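Local structure of putative branched-chain amino acid ABC transporter (Rhodospirillum rubrum ATCC 11170, 3HUT) at residues S90-K94 and E95-Q99; A208-L211 and R212-A216; S231-F234 and I235-G239. The protein probably binds branched-chain amino acids or related ligands outside the cytoplasm and delivers them to an ABC transporter for uptake. All coordinates share one frame; numbering follows the deposited sequence.

Contact 1 of 3, residues S90-K94 and E95-Q99; sequences SIYGK and EGMPQ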
loop_
_atom_site.group_PDB
_atom_site.type_symbol
_atom_site.label_atom_id
_atom_site.label_comp_id
_atom_site.label_asym_id
_atom_site.label_seq_id
_atom_site.Cartn_x
_atom_site.Cartn_y
_atom_site.Cartn_z
ATOM N N SER A 90 -17.208 -5.262 -10.724
ATOM C CA SER A 90 -18.430 -4.849 -11.412
ATOM C C SER A 90 -19.584 -5.791 -11.085
ATOM O O SER A 90 -20.724 -5.357 -10.896
ATOM C CB SER A 90 -18.194 -4.810 -12.923
ATOM O OG SER A 90 -17.162 -3.890 -13.237
ATOM N N ILE A 91 -19.275 -7.082 -11.018
ATOM C CA ILE A 91 -20.261 -8.106 -10.695
ATOM C C ILE A 91 -20.676 -8.004 -9.227
ATOM O O ILE A 91 -21.864 -7.977 -8.905
ATOM C CB ILE A 91 -19.686 -9.512 -10.965
ATOM C CG1 ILE A 91 -19.527 -9.708 -12.477
ATOM C CG2 ILE A 91 -20.590 -10.582 -10.352
ATOM C CD1 ILE A 91 -18.844 -11.004 -12.869
ATOM N N TYR A 92 -19.695 -7.953 -8.334
ATOM C CA TYR A 92 -19.987 -7.847 -6.911
ATOM C C TYR A 92 -20.840 -6.619 -6.582
ATOM O O TYR A 92 -21.766 -6.699 -5.780
ATOM C CB TYR A 92 -18.688 -7.797 -6.110
ATOM C CG TYR A 92 -17.852 -9.055 -6.204
ATOM C CD1 TYR A 92 -18.436 -10.320 -6.095
ATOM C CD2 TYR A 92 -16.468 -8.981 -6.351
ATOM C CE1 TYR A 92 -17.649 -11.485 -6.122
ATOM C CE2 TYR A 92 -15.679 -10.131 -6.379
ATOM C CZ TYR A 92 -16.272 -11.374 -6.263
ATOM O OH TYR A 92 -15.476 -12.500 -6.284
ATOM N N GLY A 93 -20.520 -5.487 -7.200
ATOM C CA GLY A 93 -21.274 -4.271 -6.947
ATOM C C GLY A 93 -22.725 -4.432 -7.353
ATOM O O GLY A 93 -23.637 -4.061 -6.616
ATOM N N LYS A 94 -22.937 -4.989 -8.538
ATOM C CA LYS A 94 -24.284 -5.213 -9.039
ATOM C C LYS A 94 -25.037 -6.255 -8.213
ATOM O O LYS A 94 -26.242 -6.122 -7.989
ATOM C CB LYS A 94 -24.230 -5.662 -10.503
ATOM C CG LYS A 94 -25.587 -5.994 -11.105
ATOM C CD LYS A 94 -25.444 -6.464 -12.541
ATOM C CE LYS A 94 -26.792 -6.847 -13.137
ATOM N NZ LYS A 94 -26.647 -7.404 -14.514
ATOM N N GLU A 95 -24.330 -7.280 -7.745
ATOM C CA GLU A 95 -24.965 -8.348 -6.973
ATOM C C GLU A 95 -25.078 -8.100 -5.469
ATOM O O GLU A 95 -25.805 -8.812 -4.774
ATOM C CB GLU A 95 -24.232 -9.673 -7.211
ATOM C CG GLU A 95 -24.284 -10.180 -8.647
ATOM C CD GLU A 95 -25.703 -10.368 -9.149
ATOM O OE1 GLU A 95 -26.565 -10.779 -8.343
ATOM O OE2 GLU A 95 -25.954 -10.113 -10.349
ATOM N N GLY A 96 -24.362 -7.102 -4.961
ATOM C CA GLY A 96 -24.432 -6.812 -3.537
ATOM C C GLY A 96 -23.522 -7.669 -2.674
ATOM O O GLY A 96 -23.925 -8.185 -1.630
HETATM N N MSE A 97 -22.287 -7.831 -3.125
HETATM C CA MSE A 97 -21.289 -8.611 -2.400
HETATM C C MSE A 97 -20.160 -7.672 -2.005
HETATM O O MSE A 97 -19.572 -7.025 -2.864
HETATM C CB MSE A 97 -20.725 -9.714 -3.302
HETATM C CG MSE A 97 -19.576 -10.508 -2.692
HETATM SE SE MSE A 97 -20.134 -11.743 -1.313
HETATM C CE MSE A 97 -20.663 -13.237 -2.444
ATOM N N PRO A 98 -19.851 -7.569 -0.702
ATOM C CA PRO A 98 -18.763 -6.681 -0.284
ATOM C C PRO A 98 -17.418 -7.275 -0.711
ATOM O O PRO A 98 -17.171 -8.467 -0.519
ATOM C CB PRO A 98 -18.934 -6.622 1.233
ATOM C CG PRO A 98 -19.470 -7.976 1.561
ATOM C CD PRO A 98 -20.486 -8.212 0.463
ATOM N N GLN A 99 -16.558 -6.447 -1.295
ATOM C CA GLN A 99 -15.250 -6.901 -1.774
ATOM C C GLN A 99 -14.107 -6.101 -1.155
ATOM O O GLN A 99 -14.141 -4.873 -1.136
ATOM C CB GLN A 99 -15.190 -6.782 -3.310
ATOM C CG GLN A 99 -13.780 -6.915 -3.915
ATOM C CD GLN A 99 -13.729 -6.635 -5.417
ATOM O OE1 GLN A 99 -14.554 -5.905 -5.959
ATOM N NE2 GLN A 99 -12.733 -7.197 -6.085
#
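Tyr92 and Met97, the latter present as selenomethionine, lie side by side and point the same way, with CD1 of Tyr92 3.6 Å from CG of Met97. The CD2 edge of the ring meets Gln99, whose OE1 sits near the ring plane, 3.6 Å from CD2 of Tyr92, while the amide is turned 75° against the ring. Gln99 reaches back to the tyrosine on an extended chain, CG lying opposite the backbone N (chi1 167°); Gln116 and the carbonyl of Ser85 hold its amide.

Backbone bonds close the end of helix 82-95, in the crossover from strand 73-78 to strand 99-101 of the parallel sheet. Met97 N gives Tyr92 O a nearly straight 2.9 Å bond, and Gly96 N adds a weak one to the same oxygen. This 6→1 bond, the positive phi of Gly96 and the Tyr92-Met97 packing together resemble a Schellman motif. Cutting this tyrosine back to alanine would remove the ring, which is likely to open a gap between Met97 and Gln99 and leave Glu10 without the hydroxyl it bonds.

Among the charged side chains, NZ of Lys94 and OE2 of Glu95 stay 5.0 Å apart, opposite in charge but not touching.

Contact 2 of 3, residues A208-L211 and R212-A216; sequences APFL and RALRA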
loop_
_atom_site.group_PDB
_atom_site.type_symbol
_atom_site.label_atom_id
_atom_site.label_comp_id
_atom_site.label_asym_id
_atom_site.label_seq_id
_atom_site.Cartn_x
_atom_site.Cartn_y
_atom_site.Cartn_z
ATOM N N ALA A 208 18.924 5.690 -6.449
ATOM C CA ALA A 208 20.262 5.405 -5.932
ATOM C C ALA A 208 21.335 6.031 -6.820
ATOM O O ALA A 208 22.200 6.756 -6.333
ATOM C CB ALA A 208 20.482 3.891 -5.813
ATOM N N PRO A 209 21.298 5.758 -8.137
ATOM C CA PRO A 209 22.336 6.378 -8.966
ATOM C C PRO A 209 22.228 7.899 -8.999
ATOM O O PRO A 209 23.242 8.591 -9.052
ATOM C CB PRO A 209 22.126 5.730 -10.342
ATOM C CG PRO A 209 20.693 5.294 -10.321
ATOM C CD PRO A 209 20.517 4.780 -8.915
ATOM N N PHE A 210 21.007 8.425 -8.964
ATOM C CA PHE A 210 20.836 9.873 -8.971
ATOM C C PHE A 210 21.524 10.500 -7.763
ATOM O O PHE A 210 22.240 11.493 -7.890
ATOM C CB PHE A 210 19.359 10.266 -8.935
ATOM C CG PHE A 210 19.145 11.714 -8.614
ATOM C CD1 PHE A 210 19.601 12.705 -9.482
ATOM C CD2 PHE A 210 18.552 12.094 -7.414
ATOM C CE1 PHE A 210 19.470 14.056 -9.155
ATOM C CE2 PHE A 210 18.417 13.440 -7.078
ATOM C CZ PHE A 210 18.878 14.422 -7.951
ATOM N N LEU A 211 21.291 9.924 -6.588
ATOM C CA LEU A 211 21.886 10.441 -5.365
ATOM C C LEU A 211 23.410 10.325 -5.361
ATOM O O LEU A 211 24.093 11.171 -4.785
ATOM C CB LEU A 211 21.281 9.727 -4.151
ATOM C CG LEU A 211 19.811 10.117 -3.954
ATOM C CD1 LEU A 211 19.157 9.226 -2.918
ATOM C CD2 LEU A 211 19.740 11.583 -3.541
ATOM N N ARG A 212 23.944 9.281 -5.988
ATOM C CA ARG A 212 25.395 9.131 -6.058
ATOM C C ARG A 212 25.944 10.301 -6.883
ATOM O O ARG A 212 26.982 10.870 -6.559
ATOM C CB ARG A 212 25.784 7.800 -6.721
ATOM C CG ARG A 212 25.591 6.562 -5.844
ATOM C CD ARG A 212 25.941 5.294 -6.624
ATOM N NE ARG A 212 27.330 5.306 -7.074
ATOM C CZ ARG A 212 27.799 4.572 -8.080
ATOM N NH1 ARG A 212 26.987 3.760 -8.751
ATOM N NH2 ARG A 212 29.083 4.644 -8.411
ATOM N N ALA A 213 25.236 10.661 -7.948
ATOM C CA ALA A 213 25.664 11.768 -8.796
ATOM C C ALA A 213 25.494 13.097 -8.061
ATOM O O ALA A 213 26.371 13.965 -8.098
ATOM C CB ALA A 213 24.860 11.773 -10.092
ATOM N N LEU A 214 24.357 13.256 -7.391
ATOM C CA LEU A 214 24.085 14.477 -6.648
ATOM C C LEU A 214 25.159 14.707 -5.585
ATOM O O LEU A 214 25.734 15.792 -5.494
ATOM C CB LEU A 214 22.709 14.395 -5.975
ATOM C CG LEU A 214 22.327 15.581 -5.084
ATOM C CD1 LEU A 214 22.163 16.833 -5.941
ATOM C CD2 LEU A 214 21.036 15.272 -4.341
ATOM N N ARG A 215 25.440 13.685 -4.785
ATOM C CA ARG A 215 26.440 13.824 -3.735
ATOM C C ARG A 215 27.857 13.941 -4.278
ATOM O O ARG A 215 28.715 14.575 -3.656
ATOM C CB ARG A 215 26.368 12.648 -2.756
ATOM C CG ARG A 215 25.027 12.496 -2.052
ATOM C CD ARG A 215 24.579 13.792 -1.388
ATOM N NE ARG A 215 23.381 13.583 -0.577
ATOM C CZ ARG A 215 22.547 14.547 -0.204
ATOM N NH1 ARG A 215 22.774 15.800 -0.570
ATOM N NH2 ARG A 215 21.480 14.251 0.533
ATOM N N ALA A 216 28.107 13.327 -5.428
ATOM C CA ALA A 216 29.437 13.375 -6.026
ATOM C C ALA A 216 29.765 14.809 -6.413
ATOM O O ALA A 216 30.915 15.243 -6.322
ATOM C CB ALA A 216 29.499 12.468 -7.248
#
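Arg212 takes up the helical ladder from Ala208, its N bonding Ala208 O at 3.1 Å. The helix is 204-216, the connection of a beta-alpha-beta unit from strand 197-201 to strand 223-225, and it is kinked at Pro209, whose ring nitrogen has no hydrogen for the turn before. The aliphatic start of the Arg212 side chain passes close to the same carbonyl, with CG 3.4 Å from Ala208 O.

Ala213 continues the ladder to Pro209 O, while its methyl rests 3.4 Å from Phe210 O and against Phe183 and Ile187.

Leu214 N bonds Phe210 O, its CB lies over one face of the Phe210 ring, and its CD2 meets CD2 of Leu211 at 4.0 Å. Chi1 of 176° sets CG opposite the backbone N and, with chi2 near 66°, places CD2 there; Ile198 also touches the side chain.

Arg215 N bonds Leu211 O. CG of Arg215, anti to its carbonyl carbon (chi1 -60°), passes 3.2 Å from Leu211 O, and the bend at chi2 turns the rest of the chain. The carbonyls of Ser219 and Leu221 grip NH1, and CD2 of Leu214 sits 4.1 Å above the guanidinium plane, offset toward the rim.

Contact 3 of 3, residues S231-F234 and I235-G239; sequences SPKF and IDLGG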
loop_
_atom_site.group_PDB
_atom_site.type_symbol
_atom_site.label_atom_id
_atom_site.label_comp_id
_atom_site.label_asym_id
_atom_site.label_seq_id
_atom_site.Cartn_x
_atom_site.Cartn_y
_atom_site.Cartn_z
ATOM N N SER A 231 13.508 -0.178 0.162
ATOM C CA SER A 231 14.003 -1.499 -0.185
ATOM C C SER A 231 15.451 -1.608 0.262
ATOM O O SER A 231 16.193 -0.629 0.232
ATOM C CB SER A 231 13.931 -1.725 -1.699
ATOM O OG SER A 231 14.654 -2.891 -2.076
ATOM N N PRO A 232 15.870 -2.797 0.704
ATOM C CA PRO A 232 17.269 -2.898 1.122
ATOM C C PRO A 232 18.171 -2.559 -0.069
ATOM O O PRO A 232 19.295 -2.088 0.106
ATOM C CB PRO A 232 17.391 -4.356 1.584
ATOM C CG PRO A 232 16.304 -5.066 0.832
ATOM C CD PRO A 232 15.167 -4.081 0.860
ATOM N N LYS A 233 17.656 -2.771 -1.280
ATOM C CA LYS A 233 18.411 -2.485 -2.494
ATOM C C LYS A 233 18.739 -1.003 -2.630
ATOM O O LYS A 233 19.739 -0.645 -3.245
ATOM C CB LYS A 233 17.647 -2.976 -3.731
ATOM C CG LYS A 233 17.463 -4.490 -3.754
ATOM C CD LYS A 233 16.661 -4.974 -4.956
ATOM C CE LYS A 233 17.480 -4.992 -6.247
ATOM N NZ LYS A 233 17.746 -3.639 -6.832
ATOM N N PHE A 234 17.908 -0.142 -2.050
ATOM C CA PHE A 234 18.158 1.294 -2.121
ATOM C C PHE A 234 19.510 1.580 -1.479
ATOM O O PHE A 234 20.297 2.380 -1.984
ATOM C CB PHE A 234 17.054 2.071 -1.393
ATOM C CG PHE A 234 17.215 3.566 -1.461
ATOM C CD1 PHE A 234 17.376 4.210 -2.689
ATOM C CD2 PHE A 234 17.174 4.336 -0.300
ATOM C CE1 PHE A 234 17.490 5.601 -2.765
ATOM C CE2 PHE A 234 17.287 5.725 -0.359
ATOM C CZ PHE A 234 17.443 6.361 -1.595
ATOM N N ILE A 235 19.781 0.897 -0.374
ATOM C CA ILE A 235 21.035 1.068 0.341
ATOM C C ILE A 235 22.169 0.295 -0.340
ATOM O O ILE A 235 23.282 0.799 -0.457
ATOM C CB ILE A 235 20.882 0.608 1.809
ATOM C CG1 ILE A 235 19.814 1.475 2.493
ATOM C CG2 ILE A 235 22.220 0.695 2.538
ATOM C CD1 ILE A 235 19.420 1.004 3.877
ATOM N N ASP A 236 21.891 -0.921 -0.797
ATOM C CA ASP A 236 22.926 -1.697 -1.467
ATOM C C ASP A 236 23.381 -0.982 -2.736
ATOM O O ASP A 236 24.553 -1.049 -3.105
ATOM C CB ASP A 236 22.427 -3.094 -1.843
ATOM C CG ASP A 236 22.010 -3.912 -0.641
ATOM O OD1 ASP A 236 22.688 -3.832 0.404
ATOM O OD2 ASP A 236 21.007 -4.643 -0.752
ATOM N N LEU A 237 22.448 -0.303 -3.400
ATOM C CA LEU A 237 22.747 0.414 -4.634
ATOM C C LEU A 237 23.315 1.818 -4.435
ATOM O O LEU A 237 24.111 2.286 -5.252
ATOM C CB LEU A 237 21.489 0.518 -5.499
ATOM C CG LEU A 237 20.913 -0.790 -6.049
ATOM C CD1 LEU A 237 19.586 -0.507 -6.737
ATOM C CD2 LEU A 237 21.918 -1.429 -7.029
ATOM N N GLY A 238 22.899 2.492 -3.368
ATOM C CA GLY A 238 23.370 3.849 -3.132
ATOM C C GLY A 238 24.501 4.032 -2.134
ATOM O O GLY A 238 25.222 5.027 -2.191
ATOM N N GLY A 239 24.657 3.081 -1.218
ATOM C CA GLY A 239 25.711 3.178 -0.226
ATOM C C GLY A 239 25.700 4.514 0.498
ATOM O O GLY A 239 24.632 5.057 0.788
#
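Leu237 lies alongside Lys233, one helical turn back, and both side chains point the same way. Its CB starts 3.1 Å from Lys233 O, the oxygen that also accepts the bond from Leu237 N. CG, anti to its own carbonyl carbon (chi1 -65°), stays as close, 3.0 Å from Lys233 O. The CD1 branch then passes that oxygen and ends 3.6 Å from NZ of Lys233, whose chain folds back through bends at chi3 and chi4. A charged tip thus rests against a methyl.

The short helix 232-238, which links strand 223-225 to strand 246-249, begins after Ser231, its N-cap, whose OG accepts from Lys233 N at 3.1 Å. Pro232 O takes the bond from Asp236 N and a weak one from Ile235 N. At the other end Gly238 N bonds Phe234 O; a CB on Gly238 would lie tight against that oxygen, and Gly239 leaves the helix with positive phi. The Phe234 ring turns to the buried side, among Leu229, Val242 and Val245.

OD2 of Asp236 lies 3.2 Å from Pro232 O, acceptor against acceptor, and 7.0 Å from NZ of Lys233. The pairing of opposite charges is therefore probably at most a long-range attraction, and the order of this short helix probably rests more on its backbone bonds and serine cap.

How the contacts relate
The three contacts follow one another along the chain and fall on two sides of its centre. Contact 1 lies at the end of helix 82-95, where the chain enters strand 99-101 of the parallel sheet; contacts 2 and 3 lie beside the mixed sheet, in successive beta-alpha-beta units that share strand 223-225. Contact 1 is 48 Å from contact 2 and 42 Å from contact 3, centre to centre, and touches neither. Contacts 2 and 3, with centres 12 Å apart, pack directly: Ala208 CB meets Leu237 CB at 3.5 Å, and Leu211 CD1 meets Phe234 CZ at 3.6 Å. This division is consistent with the two-lobed periplasmic binding protein fold, whose ligand is typically held between the lobes.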